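Local coordinates for protein proteasome accessory factor B/C (PafBC) (Paenarthrobacter aurescens, PDB 6SJ9) that probably regulates transcription in the bacterial response to DNA damage, joining winged helix-turn-helix modules to WYL domains and ferredoxin-like domains in one chain, at residues D347-M352 and F574-F579; R351-V356 and A438-L443; L365-V370 and D383-L388. All blocks are in the same frame, centred on the assembly; numbering follows the deposited sequence.

Interaction 1 (D347-M352 and F574-F579)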
ATOM      1  N   ASP A 347      15.436  -0.254  -7.065  1.00 34.42           N
ATOM      2  CA  ASP A 347      16.260   0.811  -6.479  1.00 43.34           C
ATOM      3  C   ASP A 347      15.416   1.742  -5.596  1.00 38.36           C
ATOM      4  O   ASP A 347      15.816   2.112  -4.491  1.00 35.04           O
ATOM      5  CB  ASP A 347      16.936   1.649  -7.583  1.00 46.45           C
ATOM      6  CG  ASP A 347      18.171   0.958  -8.208  1.00 53.43           C
ATOM      7  OD1 ASP A 347      18.615  -0.079  -7.671  1.00 54.33           O
ATOM      8  OD2 ASP A 347      18.704   1.482  -9.243  1.00 56.90           O
ATOM      9  N   GLN A 348      14.226   2.100  -6.063  1.00 34.62           N
ATOM     10  CA  GLN A 348      13.392   3.012  -5.288  1.00 35.32           C
ATOM     11  C   GLN A 348      12.882   2.343  -4.010  1.00 37.59           C
ATOM     12  O   GLN A 348      12.825   2.973  -2.942  1.00 35.10           O
ATOM     13  CB  GLN A 348      12.228   3.513  -6.160  1.00 36.16           C
ATOM     14  CG  GLN A 348      11.328   4.517  -5.488  1.00 41.74           C
ATOM     15  CD  GLN A 348      10.382   5.180  -6.485  1.00 46.04           C
ATOM     16  OE1 GLN A 348      10.034   4.583  -7.518  1.00 47.99           O
ATOM     17  NE2 GLN A 348       9.981   6.413  -6.191  1.00 44.98           N
ATOM     18  N   LEU A 349      12.528   1.067  -4.096  1.00 31.23           N
ATOM     19  CA  LEU A 349      12.103   0.372  -2.891  1.00 38.58           C
ATOM     20  C   LEU A 349      13.237   0.276  -1.894  1.00 37.14           C
ATOM     21  O   LEU A 349      13.031   0.514  -0.710  1.00 33.96           O
ATOM     22  CB  LEU A 349      11.595  -1.027  -3.209  1.00 39.76           C
ATOM     23  CG  LEU A 349      10.272  -0.909  -3.964  1.00 43.08           C
ATOM     24  CD1 LEU A 349      10.152  -2.219  -4.577  1.00 31.46           C
ATOM     25  CD2 LEU A 349       9.040  -0.580  -3.107  1.00 37.84           C
ATOM     26  N   ALA A 350      14.442  -0.052  -2.368  1.00 32.42           N
ATOM     27  CA  ALA A 350      15.575  -0.151  -1.462  1.00 37.57           C
ATOM     28  C   ALA A 350      15.887   1.207  -0.852  1.00 36.36           C
ATOM     29  O   ALA A 350      16.153   1.300   0.341  1.00 37.98           O
ATOM     30  CB  ALA A 350      16.806  -0.693  -2.191  1.00 34.34           C
ATOM     31  N   ARG A 351      15.839   2.273  -1.656  1.00 39.47           N
ATOM     32  CA  ARG A 351      16.081   3.604  -1.107  1.00 38.46           C
ATOM     33  C   ARG A 351      15.032   3.972  -0.053  1.00 38.36           C
ATOM     34  O   ARG A 351      15.366   4.517   1.000  1.00 44.32           O
ATOM     35  CB  ARG A 351      16.127   4.633  -2.236  1.00 37.15           C
ATOM     36  CG  ARG A 351      16.311   6.090  -1.755  1.00 38.37           C
ATOM     37  CD  ARG A 351      16.599   7.026  -2.917  1.00 37.26           C
ATOM     38  NE  ARG A 351      15.402   7.218  -3.750  1.00 38.74           N
ATOM     39  CZ  ARG A 351      15.288   6.831  -5.015  1.00 39.99           C
ATOM     40  NH1 ARG A 351      16.311   6.237  -5.623  1.00 40.26           N
ATOM     41  NH2 ARG A 351      14.160   7.061  -5.692  1.00 37.38           N
HETATM   42  N   MSE A 352      13.772   3.693  -0.312  1.00 35.70           N
HETATM   43  CA  MSE A 352      12.716   3.984   0.674  1.00 38.71           C
HETATM   44  C   MSE A 352      12.946   3.265   1.968  1.00 40.22           C
HETATM   45  O   MSE A 352      12.694   3.865   3.005  1.00 43.43           O
HETATM   46  CB  MSE A 352      11.284   3.656   0.172  1.00 38.28           C
HETATM   47  CG  MSE A 352      10.814   4.638  -0.838  1.00 50.77           C
HETATM   48 SE   MSE A 352       9.064   4.262  -1.747  1.00 63.67          SE
HETATM   49  CE  MSE A 352       9.571   2.693  -2.742  1.00 65.42           C
ATOM     50  N   PHE A 574      14.051  -0.844 -14.702  1.00 98.81           N
ATOM     51  CA  PHE A 574      12.746  -1.400 -14.958  1.00 79.34           C
ATOM     52  C   PHE A 574      11.977  -1.526 -13.653  1.00 58.03           C
ATOM     53  O   PHE A 574      12.539  -1.433 -12.550  1.00 49.41           O
ATOM     54  CB  PHE A 574      12.796  -2.739 -15.725  1.00 81.86           C
ATOM     55  CG  PHE A 574      13.556  -3.861 -15.061  1.00 82.56           C
ATOM     56  CD1 PHE A 574      12.873  -4.829 -14.334  1.00 78.89           C
ATOM     57  CD2 PHE A 574      14.930  -4.009 -15.251  1.00 85.36           C
ATOM     58  CE1 PHE A 574      13.550  -5.904 -13.755  1.00 79.47           C
ATOM     59  CE2 PHE A 574      15.617  -5.088 -14.678  1.00 85.53           C
ATOM     60  CZ  PHE A 574      14.920  -6.033 -13.927  1.00 82.92           C
ATOM     61  N   PRO A 575      10.673  -1.665 -13.745  1.00 46.03           N
ATOM     62  CA  PRO A 575       9.875  -1.736 -12.533  1.00 38.81           C
ATOM     63  C   PRO A 575      10.215  -2.986 -11.716  1.00 39.25           C
ATOM     64  O   PRO A 575      10.638  -4.021 -12.235  1.00 38.49           O
ATOM     65  CB  PRO A 575       8.442  -1.761 -13.061  1.00 34.58           C
ATOM     66  CG  PRO A 575       8.531  -1.228 -14.495  1.00 35.64           C
ATOM     67  CD  PRO A 575       9.851  -1.705 -14.972  1.00 40.92           C
ATOM     68  N   ALA A 576      10.007  -2.872 -10.415  1.00 34.94           N
ATOM     69  CA  ALA A 576      10.086  -4.045  -9.577  1.00 34.18           C
ATOM     70  C   ALA A 576       8.910  -4.976  -9.904  1.00 35.54           C
ATOM     71  O   ALA A 576       7.952  -4.597 -10.593  1.00 35.58           O
ATOM     72  CB  ALA A 576      10.022  -3.611  -8.124  1.00 28.77           C
ATOM     73  N   ARG A 577       8.967  -6.190  -9.376  1.00 32.65           N
ATOM     74  CA  ARG A 577       8.150  -7.264  -9.908  1.00 38.87           C
ATOM     75  C   ARG A 577       6.645  -7.017  -9.778  1.00 43.15           C
ATOM     76  O   ARG A 577       5.880  -7.478 -10.635  1.00 42.62           O
ATOM     77  CB  ARG A 577       8.524  -8.572  -9.222  1.00 39.90           C
ATOM     78  CG  ARG A 577       9.762  -9.177  -9.788  1.00 39.02           C
ATOM     79  CD  ARG A 577      10.132 -10.437  -8.961  1.00 40.53           C
ATOM     80  NE  ARG A 577      10.741 -10.079  -7.680  1.00 42.92           N
ATOM     81  CZ  ARG A 577      11.336 -10.960  -6.864  1.00 46.58           C
ATOM     82  NH1 ARG A 577      11.410 -12.249  -7.210  1.00 42.89           N
ATOM     83  NH2 ARG A 577      11.881 -10.555  -5.716  1.00 42.46           N
ATOM     84  N   LEU A 578       6.183  -6.367  -8.707  1.00 39.73           N
ATOM     85  CA  LEU A 578       4.752  -6.099  -8.563  1.00 35.82           C
ATOM     86  C   LEU A 578       4.315  -4.849  -9.303  1.00 36.03           C
ATOM     87  O   LEU A 578       3.167  -4.421  -9.124  1.00 39.18           O
ATOM     88  CB  LEU A 578       4.369  -5.938  -7.072  1.00 35.14           C
ATOM     89  CG  LEU A 578       4.460  -7.255  -6.318  1.00 38.46           C
ATOM     90  CD1 LEU A 578       4.179  -7.087  -4.829  1.00 36.38           C
ATOM     91  CD2 LEU A 578       3.414  -8.204  -6.967  1.00 40.95           C
ATOM     92  N   PHE A 579       5.211  -4.198 -10.039  1.00 38.08           N
ATOM     93  CA  PHE A 579       4.904  -2.931 -10.679  1.00 37.96           C
ATOM     94  C   PHE A 579       4.997  -2.939 -12.218  1.00 38.80           C
ATOM     95  O   PHE A 579       4.706  -1.907 -12.853  1.00 38.45           O
ATOM     96  CB  PHE A 579       5.809  -1.849 -10.083  1.00 35.80           C
ATOM     97  CG  PHE A 579       5.551  -1.579  -8.608  1.00 36.06           C
ATOM     98  CD1 PHE A 579       6.206  -2.296  -7.639  1.00 33.54           C
ATOM     99  CD2 PHE A 579       4.574  -0.667  -8.214  1.00 37.75           C
ATOM    100  CE1 PHE A 579       6.005  -2.061  -6.291  1.00 33.30           C
ATOM    101  CE2 PHE A 579       4.362  -0.374  -6.844  1.00 35.67           C
ATOM    102  CZ  PHE A 579       5.072  -1.091  -5.873  1.00 34.77           C
TER

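Interaction 2 (R351-V356 and A438-L443)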
ATOM      1  N   ARG A 351      15.839   2.273  -1.656  1.00 39.47           N
ATOM      2  CA  ARG A 351      16.081   3.604  -1.107  1.00 38.46           C
ATOM      3  C   ARG A 351      15.032   3.972  -0.053  1.00 38.36           C
ATOM      4  O   ARG A 351      15.366   4.517   1.000  1.00 44.32           O
ATOM      5  CB  ARG A 351      16.127   4.633  -2.236  1.00 37.15           C
ATOM      6  CG  ARG A 351      16.311   6.090  -1.755  1.00 38.37           C
ATOM      7  CD  ARG A 351      16.599   7.026  -2.917  1.00 37.26           C
ATOM      8  NE  ARG A 351      15.402   7.218  -3.750  1.00 38.74           N
ATOM      9  CZ  ARG A 351      15.288   6.831  -5.015  1.00 39.99           C
ATOM     10  NH1 ARG A 351      16.311   6.237  -5.623  1.00 40.26           N
ATOM     11  NH2 ARG A 351      14.160   7.061  -5.692  1.00 37.38           N
HETATM   12  N   MSE A 352      13.772   3.693  -0.312  1.00 35.70           N
HETATM   13  CA  MSE A 352      12.716   3.984   0.674  1.00 38.71           C
HETATM   14  C   MSE A 352      12.946   3.265   1.968  1.00 40.22           C
HETATM   15  O   MSE A 352      12.694   3.865   3.005  1.00 43.43           O
HETATM   16  CB  MSE A 352      11.284   3.656   0.172  1.00 38.28           C
HETATM   17  CG  MSE A 352      10.814   4.638  -0.838  1.00 50.77           C
HETATM   18 SE   MSE A 352       9.064   4.262  -1.747  1.00 63.67          SE
HETATM   19  CE  MSE A 352       9.571   2.693  -2.742  1.00 65.42           C
ATOM     20  N   LEU A 353      13.432   2.015   1.940  1.00 36.96           N
ATOM     21  CA  LEU A 353      13.785   1.379   3.198  1.00 41.13           C
ATOM     22  C   LEU A 353      14.858   2.177   3.937  1.00 42.55           C
ATOM     23  O   LEU A 353      14.836   2.267   5.166  1.00 43.66           O
ATOM     24  CB  LEU A 353      14.257  -0.056   2.951  1.00 43.79           C
ATOM     25  CG  LEU A 353      13.141  -1.013   2.537  1.00 42.94           C
ATOM     26  CD1 LEU A 353      13.767  -2.310   2.204  1.00 37.99           C
ATOM     27  CD2 LEU A 353      12.124  -1.177   3.678  1.00 38.68           C
ATOM     28  N   GLN A 354      15.823   2.742   3.197  1.00 42.94           N
ATOM     29  CA  GLN A 354      16.941   3.478   3.763  1.00 42.53           C
ATOM     30  C   GLN A 354      16.543   4.876   4.200  1.00 40.27           C
ATOM     31  O   GLN A 354      17.335   5.557   4.852  1.00 43.51           O
ATOM     32  CB  GLN A 354      18.085   3.555   2.742  1.00 43.06           C
ATOM     33  CG  GLN A 354      18.822   2.246   2.599  1.00 45.44           C
ATOM     34  CD  GLN A 354      19.643   2.180   1.330  1.00 58.01           C
ATOM     35  OE1 GLN A 354      20.116   3.187   0.819  1.00 61.29           O
ATOM     36  NE2 GLN A 354      19.730   0.981   0.756  1.00 66.40           N
ATOM     37  N   LEU A 355      15.355   5.332   3.818  1.00 36.46           N
ATOM     38  CA  LEU A 355      14.852   6.571   4.381  1.00 40.57           C
ATOM     39  C   LEU A 355      14.403   6.361   5.827  1.00 38.72           C
ATOM     40  O   LEU A 355      14.447   7.303   6.624  1.00 38.75           O
ATOM     41  CB  LEU A 355      13.685   7.108   3.550  1.00 37.84           C
ATOM     42  CG  LEU A 355      13.965   7.373   2.079  1.00 43.23           C
ATOM     43  CD1 LEU A 355      12.730   8.035   1.419  1.00 41.18           C
ATOM     44  CD2 LEU A 355      15.162   8.297   1.945  1.00 43.07           C
ATOM     45  N   VAL A 356      13.989   5.137   6.178  1.00 36.16           N
ATOM     46  CA  VAL A 356      13.392   4.913   7.502  1.00 39.55           C
ATOM     47  C   VAL A 356      14.322   5.366   8.633  1.00 42.90           C
ATOM     48  O   VAL A 356      13.867   6.121   9.508  1.00 42.39           O
ATOM     49  CB  VAL A 356      12.928   3.449   7.635  1.00 41.01           C
ATOM     50  CG1 VAL A 356      12.387   3.161   9.063  1.00 43.35           C
ATOM     51  CG2 VAL A 356      11.880   3.142   6.581  1.00 41.64           C
ATOM     52  N   ALA A 438       8.315 -10.329   2.667  1.00 38.47           N
ATOM     53  CA  ALA A 438       9.247 -11.247   2.019  1.00 39.77           C
ATOM     54  C   ALA A 438       9.724 -10.701   0.674  1.00 38.25           C
ATOM     55  O   ALA A 438      10.877 -10.932   0.280  1.00 38.91           O
ATOM     56  CB  ALA A 438       8.636 -12.646   1.907  1.00 41.54           C
HETATM   57  N   MSE A 439       8.874  -9.974  -0.038  1.00 37.62           N
HETATM   58  CA  MSE A 439       9.342  -9.319  -1.260  1.00 35.31           C
HETATM   59  C   MSE A 439      10.401  -8.252  -0.884  1.00 36.21           C
HETATM   60  O   MSE A 439      11.467  -8.174  -1.507  1.00 35.25           O
HETATM   61  CB  MSE A 439       8.180  -8.697  -2.002  1.00 35.49           C
HETATM   62  CG  MSE A 439       7.199  -9.678  -2.640  1.00 47.50           C
HETATM   63 SE   MSE A 439       8.119 -10.770  -4.038  1.00 62.77          SE
HETATM   64  CE  MSE A 439       7.751  -9.761  -5.633  1.00 58.79           C
ATOM     65  N   LEU A 440      10.111  -7.429   0.140  1.00 33.19           N
ATOM     66  CA  LEU A 440      11.112  -6.462   0.603  1.00 36.27           C
ATOM     67  C   LEU A 440      12.403  -7.163   1.010  1.00 35.02           C
ATOM     68  O   LEU A 440      13.497  -6.661   0.747  1.00 34.70           O
ATOM     69  CB  LEU A 440      10.589  -5.621   1.779  1.00 34.44           C
ATOM     70  CG  LEU A 440       9.453  -4.660   1.416  1.00 36.70           C
ATOM     71  CD1 LEU A 440       8.911  -3.920   2.664  1.00 34.83           C
ATOM     72  CD2 LEU A 440       9.966  -3.638   0.366  1.00 35.00           C
ATOM     73  N   GLY A 441      12.286  -8.329   1.642  1.00 33.74           N
ATOM     74  CA  GLY A 441      13.454  -9.079   2.064  1.00 39.14           C
ATOM     75  C   GLY A 441      14.222  -9.712   0.926  1.00 43.58           C
ATOM     76  O   GLY A 441      15.392 -10.066   1.098  1.00 41.64           O
ATOM     77  N   ASP A 442      13.606  -9.829  -0.240  1.00 41.06           N
ATOM     78  CA  ASP A 442      14.297 -10.393  -1.387  1.00 39.86           C
ATOM     79  C   ASP A 442      15.018  -9.340  -2.265  1.00 39.64           C
ATOM     80  O   ASP A 442      15.613  -9.707  -3.272  1.00 42.56           O
ATOM     81  CB  ASP A 442      13.285 -11.220  -2.201  1.00 40.19           C
ATOM     82  CG  ASP A 442      13.955 -12.193  -3.149  1.00 47.13           C
ATOM     83  OD1 ASP A 442      14.891 -12.876  -2.675  1.00 51.57           O
ATOM     84  OD2 ASP A 442      13.539 -12.311  -4.330  1.00 46.59           O
ATOM     85  N   LEU A 443      14.967  -8.052  -1.927  1.00 39.04           N
ATOM     86  CA  LEU A 443      15.649  -7.008  -2.698  1.00 41.83           C
ATOM     87  C   LEU A 443      17.170  -7.210  -2.669  1.00 48.40           C
ATOM     88  O   LEU A 443      17.706  -7.776  -1.704  1.00 45.71           O
ATOM     89  CB  LEU A 443      15.333  -5.625  -2.136  1.00 38.91           C
ATOM     90  CG  LEU A 443      13.934  -5.144  -2.334  1.00 40.18           C
ATOM     91  CD1 LEU A 443      13.692  -3.984  -1.356  1.00 35.08           C
ATOM     92  CD2 LEU A 443      13.783  -4.730  -3.806  1.00 37.32           C
TER

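Interaction 3 (L365-V370 and D383-L388)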
ATOM      1  N   LEU A 365      14.554  13.716   8.990  1.00 42.36           N
ATOM      2  CA  LEU A 365      14.995  13.582   7.615  1.00 39.24           C
ATOM      3  C   LEU A 365      15.025  14.995   7.050  1.00 40.28           C
ATOM      4  O   LEU A 365      13.966  15.617   6.907  1.00 40.74           O
ATOM      5  CB  LEU A 365      14.034  12.672   6.836  1.00 35.89           C
ATOM      6  CG  LEU A 365      14.570  12.245   5.442  1.00 37.90           C
ATOM      7  CD1 LEU A 365      13.791  11.041   4.913  1.00 36.79           C
ATOM      8  CD2 LEU A 365      14.492  13.373   4.447  1.00 33.93           C
ATOM      9  N   HIS A 366      16.236  15.521   6.779  1.00 37.73           N
ATOM     10  CA  HIS A 366      16.377  16.830   6.140  1.00 44.31           C
ATOM     11  C   HIS A 366      16.413  16.651   4.624  1.00 43.62           C
ATOM     12  O   HIS A 366      17.347  16.057   4.067  1.00 44.26           O
ATOM     13  CB  HIS A 366      17.612  17.571   6.651  1.00 53.02           C
ATOM     14  CG  HIS A 366      17.435  18.075   8.044  1.00 62.96           C
ATOM     15  ND1 HIS A 366      16.856  19.293   8.320  1.00 65.56           N
ATOM     16  CD2 HIS A 366      17.678  17.493   9.243  1.00 65.83           C
ATOM     17  CE1 HIS A 366      16.787  19.464   9.628  1.00 65.04           C
ATOM     18  NE2 HIS A 366      17.286  18.388  10.210  1.00 67.78           N
ATOM     19  N   ILE A 367      15.388  17.148   3.961  1.00 41.40           N
ATOM     20  CA  ILE A 367      15.123  16.674   2.607  1.00 39.33           C
ATOM     21  C   ILE A 367      16.289  17.001   1.669  1.00 40.32           C
ATOM     22  O   ILE A 367      16.788  16.107   0.960  1.00 40.30           O
ATOM     23  CB  ILE A 367      13.794  17.229   2.093  1.00 38.41           C
ATOM     24  CG1 ILE A 367      12.669  16.460   2.775  1.00 40.21           C
ATOM     25  CG2 ILE A 367      13.675  16.977   0.574  1.00 38.13           C
ATOM     26  CD1 ILE A 367      11.333  17.100   2.616  1.00 43.40           C
ATOM     27  N   GLN A 368      16.748  18.266   1.656  1.00 34.77           N
ATOM     28  CA  GLN A 368      17.768  18.630   0.654  1.00 38.36           C
ATOM     29  C   GLN A 368      19.035  17.813   0.852  1.00 42.91           C
ATOM     30  O   GLN A 368      19.606  17.273  -0.103  1.00 48.24           O
ATOM     31  CB  GLN A 368      18.148  20.105   0.694  1.00 39.90           C
ATOM     32  CG  GLN A 368      19.093  20.492  -0.522  1.00 44.56           C
ATOM     33  CD  GLN A 368      18.376  20.232  -1.878  1.00 49.25           C
ATOM     34  OE1 GLN A 368      17.326  20.817  -2.143  1.00 50.13           O
ATOM     35  NE2 GLN A 368      18.935  19.362  -2.714  1.00 47.48           N
ATOM     36  N   GLU A 369      19.463  17.697   2.095  1.00 42.25           N
ATOM     37  CA  GLU A 369      20.683  16.987   2.427  1.00 46.44           C
ATOM     38  C   GLU A 369      20.552  15.500   2.144  1.00 44.75           C
ATOM     39  O   GLU A 369      21.510  14.854   1.726  1.00 48.15           O
ATOM     40  CB  GLU A 369      21.012  17.279   3.879  1.00 54.69           C
ATOM     41  CG  GLU A 369      22.062  16.448   4.501  1.00 65.72           C
ATOM     42  CD  GLU A 369      22.204  16.839   5.966  1.00 72.80           C
ATOM     43  OE1 GLU A 369      22.324  15.940   6.840  1.00 75.11           O
ATOM     44  OE2 GLU A 369      22.183  18.071   6.218  1.00 71.90           O
ATOM     45  N   VAL A 370      19.380  14.925   2.366  1.00 42.20           N
ATOM     46  CA  VAL A 370      19.282  13.509   2.114  1.00 41.43           C
ATOM     47  C   VAL A 370      19.129  13.239   0.621  1.00 40.50           C
ATOM     48  O   VAL A 370      19.677  12.258   0.108  1.00 38.32           O
ATOM     49  CB  VAL A 370      18.131  12.919   2.954  1.00 44.71           C
ATOM     50  CG1 VAL A 370      17.784  11.513   2.496  1.00 40.02           C
ATOM     51  CG2 VAL A 370      18.586  12.850   4.442  1.00 45.11           C
ATOM     52  N   ASP A 383       8.783  12.713  -3.706  1.00 33.02           N
ATOM     53  CA  ASP A 383       7.877  11.721  -4.251  1.00 36.88           C
ATOM     54  C   ASP A 383       8.089  10.350  -3.578  1.00 34.37           C
ATOM     55  O   ASP A 383       7.123   9.634  -3.335  1.00 36.53           O
ATOM     56  CB  ASP A 383       8.037  11.611  -5.765  1.00 36.08           C
ATOM     57  CG  ASP A 383       6.761  11.078  -6.412  1.00 42.33           C
ATOM     58  OD1 ASP A 383       5.687  11.629  -6.087  1.00 43.19           O
ATOM     59  OD2 ASP A 383       6.801  10.125  -7.227  1.00 44.02           O
ATOM     60  N   ASP A 384       9.348   9.969  -3.299  1.00 34.12           N
ATOM     61  CA  ASP A 384       9.601   8.744  -2.536  1.00 35.96           C
ATOM     62  C   ASP A 384       8.861   8.775  -1.224  1.00 32.75           C
ATOM     63  O   ASP A 384       8.293   7.777  -0.816  1.00 29.61           O
ATOM     64  CB  ASP A 384      11.090   8.542  -2.219  1.00 35.24           C
ATOM     65  CG  ASP A 384      11.926   8.241  -3.452  1.00 42.43           C
ATOM     66  OD1 ASP A 384      11.394   7.791  -4.481  1.00 44.44           O
ATOM     67  OD2 ASP A 384      13.145   8.444  -3.362  1.00 46.84           O
ATOM     68  N   LEU A 385       8.861   9.930  -0.546  1.00 34.22           N
ATOM     69  CA  LEU A 385       8.220  10.005   0.757  1.00 34.53           C
ATOM     70  C   LEU A 385       6.712   9.966   0.623  1.00 36.42           C
ATOM     71  O   LEU A 385       6.040   9.382   1.474  1.00 38.07           O
ATOM     72  CB  LEU A 385       8.668  11.259   1.531  1.00 32.06           C
ATOM     73  CG  LEU A 385      10.120  11.224   1.984  1.00 35.82           C
ATOM     74  CD1 LEU A 385      10.622  12.552   2.491  1.00 35.37           C
ATOM     75  CD2 LEU A 385      10.240  10.214   3.105  1.00 33.20           C
ATOM     76  N   LYS A 386       6.153  10.596  -0.428  1.00 36.74           N
ATOM     77  CA  LYS A 386       4.703  10.533  -0.631  1.00 37.75           C
ATOM     78  C   LYS A 386       4.252   9.091  -0.874  1.00 36.52           C
ATOM     79  O   LYS A 386       3.198   8.681  -0.395  1.00 39.34           O
ATOM     80  CB  LYS A 386       4.282  11.431  -1.812  1.00 39.89           C
ATOM     81  CG  LYS A 386       4.294  12.982  -1.477  1.00 42.39           C
ATOM     82  CD  LYS A 386       4.297  13.844  -2.785  1.00 41.20           C
ATOM     83  CE  LYS A 386       3.180  13.464  -3.819  1.00 45.09           C
ATOM     84  NZ  LYS A 386       3.405  14.220  -5.125  1.00 49.95           N
ATOM     85  N   ILE A 387       5.020   8.317  -1.644  1.00 38.92           N
ATOM     86  CA  ILE A 387       4.674   6.908  -1.836  1.00 34.40           C
ATOM     87  C   ILE A 387       4.706   6.184  -0.505  1.00 36.78           C
ATOM     88  O   ILE A 387       3.805   5.404  -0.177  1.00 38.98           O
ATOM     89  CB  ILE A 387       5.647   6.242  -2.827  1.00 35.73           C
ATOM     90  CG1 ILE A 387       5.427   6.801  -4.229  1.00 35.35           C
ATOM     91  CG2 ILE A 387       5.405   4.683  -2.808  1.00 38.12           C
ATOM     92  CD1 ILE A 387       6.622   6.626  -5.116  1.00 35.92           C
ATOM     93  N   LEU A 388       5.736   6.460   0.304  1.00 36.40           N
ATOM     94  CA  LEU A 388       5.948   5.696   1.517  1.00 39.95           C
ATOM     95  C   LEU A 388       4.939   6.061   2.618  1.00 44.64           C
ATOM     96  O   LEU A 388       4.348   5.171   3.250  1.00 43.48           O
ATOM     97  CB  LEU A 388       7.385   5.921   2.042  1.00 34.38           C
ATOM     98  CG  LEU A 388       7.724   5.257   3.391  1.00 35.48           C
ATOM     99  CD1 LEU A 388       7.687   3.746   3.161  1.00 39.83           C
ATOM    100  CD2 LEU A 388       9.122   5.643   3.916  1.00 36.51           C
TER

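Interaction 1 (D347-M352 and F574-F579)
Leu349, on helix 346-360, meets Ala576 and Phe579 of the 574-579 loop, and every atom pair in this contact is apolar. Leu349 CB also packs against Leu443 CD1 at 4.1 Å. Beyond it, CG stands anti to the carbonyl carbon (chi1 -69°), on a side chain whose CB already points toward the loop. At the fork one branch does the touching: Leu349 CD1 lies 3.8 Å from Ala576 CB, a methyl-to-methyl contact, and 4.5 Å from Phe579 CE1, which it approaches obliquely. Leu349 CD2 does not touch the loop and lies beside Met352 CE of its own helix; Leu349 also packs on Leu103 of helix 95-118. The loop presents its two residues together because it folds back on itself: Phe579 N bonds to Ala576 O at 2.8 Å, and the backbone of Arg577 and Leu578 has the angles of a type I beta turn. The turn brings the alanine methyl and the phenyl ring to the same leucine. It lies between the C-terminal WYL sheet and the ferredoxin-like WCX domain, while helix 346-360 is probably the first of the PafC helix-turn-helix, so the contact probably joins two domains. Backbone bonds between Ala576 and Thr344, and a bond from Arg343 to Phe579 O, tie the loop to the chain just ahead of that helix. Since all three touching residues are buried and only carbon meets carbon, the adhesion of this small patch is hydrophobic and dispersive, with directional bonding left to its polar surroundings.

Interaction 2 (R351-V356 and A438-L443)
Leu353 and Leu443 both hold CG anti to the carbonyl carbon, with chi1 of -71° and -70°, and these matching torsions extend the two side chains toward each other until they meet tip to tip. The meeting atoms are Leu353 CD1 and Leu443 CD1, 3.9 Å apart. The other branch of the same fork, Leu353 CD2, reaches Leu440 CD1 at a looser 4.3 Å. One leucine of helix 346-360 therefore addresses two leucines spaced three residues apart, the first still on helix 427-441 and the second just past it, where the chain turns. Leu353 and Leu440 are also the closest backbone pair, their CA atoms 8.7 Å apart. In the fold this is where what is probably the first helix of the PafC winged helix-turn-helix lies against helix 427-441, later in the same family region. Leu440 is buried and also packs on Leu103 and Leu107 of helix 95-118, which comes from the N-terminal half of the protein; Val356, one turn on from Leu353, touches Ala96 and Thr99 of that same helix. Leu443 CD1 additionally packs against Ala350 N, so its methyl rests on the backbone of helix 346-360 as well as on a side chain. A bound thiocyanate ion, probably from the crystallisation liquor, lies about 4 Å from the side chain of Leu443.

Interaction 3 (L365-V370 and D383-L388)
Leu365 opens the short strand 365-366, which leads straight into helix 367-374 and lies against helix 378-389, the helix of Leu385. His366 takes the N-cap position, and Val370 N bonds to His366 O at 2.9 Å in the first turn. Backbones stay well apart, the nearest CA atoms being Ile367 and Leu385 at 9.8 Å, so side chains bridge the gap. Leu365 has CG anti to the backbone N (chi1 -169°) and reaches its partner tip to tip, Leu365 CD1 to Leu385 CD2 at 4.1 Å. The other methyl, Leu385 CD1, meets Ile367 CG1 at 4.4 Å. In this winged helix, helices 367-374 and 378-389 are probably the helix-turn-helix pair, the second in the place of the recognition helix. Val411 of strand 410-413, which pairs with strand 365-366, touches both Ile367 and Leu385. On the same helix as Leu385, Lys386 NZ forms a salt bridge with Asp383 OD1. Wholly apolar and buried, the contact implies hydrophobic adhesion between the strand-helix junction and helix 378-389, with Val411 alongside.

Interactions 1 and 2 both start from helix 346-360 and lie side by side, with centres 9 Å apart; interaction 3 is some 15 to 16 Å from each and lies on another flank of that helix. All three cross through carbon, aliphatic in interactions 2 and 3 and partly aromatic in interaction 1. Interactions 1 and 3 are buried, the first probably between domains and the third inside the helix-turn-helix, whereas interaction 2 is partly exposed. Salt bridges join them: Arg577 NH2 to Asp442 OD2 at 2.8 Å between interactions 1 and 2, and Arg351 NE to Asp384 OD2 at 2.6 Å between helix 346-360 and segment 383-388. Leu355 CD1 continues the apolar path to Leu385 CD2.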